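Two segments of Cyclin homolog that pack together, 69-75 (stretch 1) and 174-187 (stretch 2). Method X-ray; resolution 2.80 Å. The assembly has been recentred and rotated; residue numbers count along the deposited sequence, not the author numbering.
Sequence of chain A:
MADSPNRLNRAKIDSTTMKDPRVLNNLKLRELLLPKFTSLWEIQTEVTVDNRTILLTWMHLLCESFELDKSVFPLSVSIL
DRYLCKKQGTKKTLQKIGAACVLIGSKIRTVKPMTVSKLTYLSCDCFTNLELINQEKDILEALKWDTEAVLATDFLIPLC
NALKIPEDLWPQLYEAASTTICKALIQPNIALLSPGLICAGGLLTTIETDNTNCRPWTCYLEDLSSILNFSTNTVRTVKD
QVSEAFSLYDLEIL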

# COMPACT_ATOMS: atom_id res chain seq x y z
N ASP A 69 2.56 -10.70 9.71
CA ASP A 69 2.38 -9.32 10.11
C ASP A 69 1.01 -9.11 10.68
O ASP A 69 0.05 -9.68 10.21
CB ASP A 69 2.60 -8.41 8.91
CG ASP A 69 4.06 -8.04 8.75
OD1 ASP A 69 4.62 -8.21 7.63
OD2 ASP A 69 4.74 -7.57 9.69
N LYS A 70 0.95 -8.26 11.70
CA LYS A 70 -0.26 -8.04 12.46
C LYS A 70 -1.46 -7.66 11.63
O LYS A 70 -2.59 -7.73 12.10
CB LYS A 70 -0.06 -6.94 13.50
CG LYS A 70 0.74 -7.33 14.72
CD LYS A 70 0.02 -8.39 15.55
CE LYS A 70 0.67 -8.57 16.89
NZ LYS A 70 2.13 -8.48 16.65
N SER A 71 -1.27 -7.28 10.37
CA SER A 71 -2.41 -6.79 9.64
C SER A 71 -3.04 -7.80 8.64
O SER A 71 -4.13 -7.55 8.08
CB SER A 71 -2.09 -5.45 9.01
OG SER A 71 -1.93 -5.69 7.66
N VAL A 72 -2.39 -8.94 8.44
CA VAL A 72 -2.96 -10.02 7.62
C VAL A 72 -4.32 -10.54 8.12
O VAL A 72 -5.26 -10.77 7.33
CB VAL A 72 -2.01 -11.21 7.57
CG1 VAL A 72 -2.60 -12.34 6.71
CG2 VAL A 72 -0.65 -10.76 7.03
N PHE A 73 -4.43 -10.74 9.42
CA PHE A 73 -5.65 -11.33 9.94
C PHE A 73 -6.86 -10.41 9.79
O PHE A 73 -7.88 -10.85 9.25
CB PHE A 73 -5.48 -11.86 11.37
CG PHE A 73 -6.71 -12.50 11.90
CD1 PHE A 73 -7.23 -13.64 11.31
CD2 PHE A 73 -7.38 -11.95 12.99
CE1 PHE A 73 -8.38 -14.25 11.80
CE2 PHE A 73 -8.52 -12.56 13.49
CZ PHE A 73 -9.02 -13.70 12.90
N PRO A 74 -6.80 -9.18 10.28
CA PRO A 74 -7.91 -8.27 10.08
C PRO A 74 -8.38 -8.24 8.62
O PRO A 74 -9.59 -8.34 8.35
CB PRO A 74 -7.33 -6.92 10.52
CG PRO A 74 -6.45 -7.30 11.61
CD PRO A 74 -5.74 -8.54 11.10
N LEU A 75 -7.42 -8.15 7.69
CA LEU A 75 -7.75 -8.02 6.28
C LEU A 75 -8.39 -9.29 5.77
O LEU A 75 -9.38 -9.25 5.05
CB LEU A 75 -6.52 -7.67 5.46
CG LEU A 75 -6.60 -7.09 4.05
CD1 LEU A 75 -6.47 -8.18 3.05
CD2 LEU A 75 -7.86 -6.28 3.81
N TYR A 174 1.93 -0.67 20.49
CA TYR A 174 1.55 -1.23 19.21
C TYR A 174 1.43 -2.73 19.35
O TYR A 174 0.43 -3.32 18.95
CB TYR A 174 2.59 -0.90 18.12
CG TYR A 174 2.06 -1.25 16.77
CD1 TYR A 174 1.24 -0.35 16.11
CD2 TYR A 174 2.29 -2.50 16.19
CE1 TYR A 174 0.70 -0.65 14.90
CE2 TYR A 174 1.74 -2.81 14.96
CZ TYR A 174 0.94 -1.87 14.33
OH TYR A 174 0.33 -2.09 13.12
N GLU A 175 2.48 -3.31 19.92
CA GLU A 175 2.61 -4.75 20.10
C GLU A 175 1.42 -5.36 20.86
O GLU A 175 0.75 -6.26 20.35
CB GLU A 175 3.95 -5.04 20.81
CG GLU A 175 4.39 -6.50 20.81
CD GLU A 175 4.06 -7.23 19.50
OE1 GLU A 175 4.48 -6.75 18.40
OE2 GLU A 175 3.37 -8.29 19.59
N ALA A 176 1.15 -4.85 22.06
CA ALA A 176 0.03 -5.31 22.87
C ALA A 176 -1.35 -5.04 22.22
O ALA A 176 -2.21 -5.93 22.16
CB ALA A 176 0.09 -4.68 24.26
N ALA A 177 -1.56 -3.82 21.73
CA ALA A 177 -2.87 -3.46 21.22
C ALA A 177 -3.27 -4.20 19.94
O ALA A 177 -4.45 -4.53 19.77
CB ALA A 177 -3.02 -1.95 21.07
N SER A 178 -2.32 -4.46 19.04
CA SER A 178 -2.66 -5.24 17.83
C SER A 178 -3.00 -6.70 18.17
O SER A 178 -3.90 -7.28 17.57
CB SER A 178 -1.59 -5.14 16.72
OG SER A 178 -0.29 -5.42 17.17
N THR A 179 -2.29 -7.27 19.15
CA THR A 179 -2.60 -8.62 19.60
C THR A 179 -4.03 -8.63 20.13
O THR A 179 -4.84 -9.47 19.72
CB THR A 179 -1.64 -9.06 20.72
OG1 THR A 179 -0.29 -8.94 20.27
CG2 THR A 179 -1.80 -10.55 20.99
N THR A 180 -4.32 -7.69 21.02
CA THR A 180 -5.66 -7.48 21.56
C THR A 180 -6.74 -7.26 20.47
O THR A 180 -7.81 -7.90 20.50
CB THR A 180 -5.63 -6.28 22.52
OG1 THR A 180 -4.69 -6.54 23.57
CG2 THR A 180 -6.97 -6.13 23.24
N ILE A 181 -6.46 -6.38 19.51
CA ILE A 181 -7.43 -6.17 18.44
C ILE A 181 -7.65 -7.46 17.61
O ILE A 181 -8.80 -7.90 17.44
CB ILE A 181 -7.07 -4.95 17.57
CG1 ILE A 181 -7.42 -3.67 18.31
CG2 ILE A 181 -7.86 -4.96 16.32
CD1 ILE A 181 -6.46 -2.54 18.04
N CYS A 182 -6.55 -8.08 17.16
CA CYS A 182 -6.63 -9.33 16.38
C CYS A 182 -7.38 -10.46 17.05
O CYS A 182 -8.03 -11.23 16.37
CB CYS A 182 -5.26 -9.82 15.97
SG CYS A 182 -4.50 -8.84 14.67
N LYS A 183 -7.32 -10.58 18.38
CA LYS A 183 -8.11 -11.65 19.00
C LYS A 183 -9.60 -11.29 19.08
O LYS A 183 -10.44 -12.10 18.72
CB LYS A 183 -7.56 -12.06 20.37
CG LYS A 183 -6.34 -12.99 20.31
CD LYS A 183 -6.17 -13.73 21.62
CE LYS A 183 -5.01 -14.72 21.59
NZ LYS A 183 -3.68 -14.11 21.83
N ALA A 184 -9.92 -10.06 19.52
CA ALA A 184 -11.32 -9.58 19.59
C ALA A 184 -12.10 -9.82 18.31
O ALA A 184 -13.24 -10.27 18.36
CB ALA A 184 -11.36 -8.11 19.98
N LEU A 185 -11.47 -9.54 17.16
CA LEU A 185 -12.10 -9.69 15.83
C LEU A 185 -12.63 -11.09 15.53
O LEU A 185 -13.30 -11.28 14.52
CB LEU A 185 -11.12 -9.28 14.72
CG LEU A 185 -11.07 -7.79 14.42
CD1 LEU A 185 -9.78 -7.41 13.78
CD2 LEU A 185 -12.23 -7.37 13.56
N ILE A 186 -12.31 -12.07 16.38
CA ILE A 186 -12.86 -13.41 16.27
C ILE A 186 -14.37 -13.40 16.60
O ILE A 186 -15.17 -14.11 15.97
CB ILE A 186 -12.09 -14.41 17.20
CG1 ILE A 186 -10.66 -14.60 16.70
CG2 ILE A 186 -12.78 -15.77 17.30
CD1 ILE A 186 -9.85 -15.68 17.45
N GLN A 187 -14.73 -12.58 17.58
CA GLN A 187 -16.09 -12.54 18.12
C GLN A 187 -17.10 -11.83 17.19
O GLN A 187 -16.80 -10.76 16.62
CB GLN A 187 -16.06 -11.91 19.51
CG GLN A 187 -16.03 -12.89 20.67
CD GLN A 187 -15.36 -14.21 20.35
OE1 GLN A 187 -14.17 -14.38 20.59
NE2 GLN A 187 -16.13 -15.14 19.81

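The strongest polar link is the salt bridge between Lys-70 and Glu-175. Lys-70 NZ lies 3.2 Å from Glu-175 OE2, where it donates a hydrogen bond, and 3.4 Å from Glu-175 OE1, where the bond is weak; the ammonium thus faces both carboxylate oxygens but favours one. The CA-to-CB bond of Glu-175 points away from stretch 1, yet the side chain, with chi2 at 38° and chi3 at 55°, brings its carboxylate back to the lysine.

To reach it, the Lys-70 side chain runs along the helix of stretch 2. Its CG sits 3.3 Å from Ser-178 OG and its CE 3.5 Å from Thr-179 OG1. These are contacts of methylene carbons with hydroxyl oxygens, and both hydroxyls donate to their own helix: Ser-178 OG to Tyr-174 O at 2.8 Å, and Thr-179 OG1 to Glu-175 O at 2.9 Å. Lys-70 accordingly has the largest area covered across the contact, 123 of the 432 Å² summed over both sides.

The backbones approach at two points, with CA of Lys-70 6.5 Å from CA of Ser-178 and CA of Pro-74 6.5 Å from CA of Cys-182. A step of four residues in each stretch keeps the same sense, so the chains advance together. Stretch 1 begins with a type I turn, Asp-69 to Val-72, closed by Val-72 N to Asp-69 O at 3.1 Å, and enters a helix at Val-72.

Beyond the lysine, Cys-182 is central: its SG lies 3.4 Å from Lys-70 O and 3.8 Å from Pro-74 CD. Phe-73 meets Cys-182 O edge-on, CE2 to O being 3.2 Å with the oxygen near the ring plane, so the carbonyl faces the ring's C-H rim. Apolar packing completes the contact, with Phe-73 CZ 4.2 Å from Ile-186 CG1 and Pro-74 CG 4.0 Å from Leu-185 CD1.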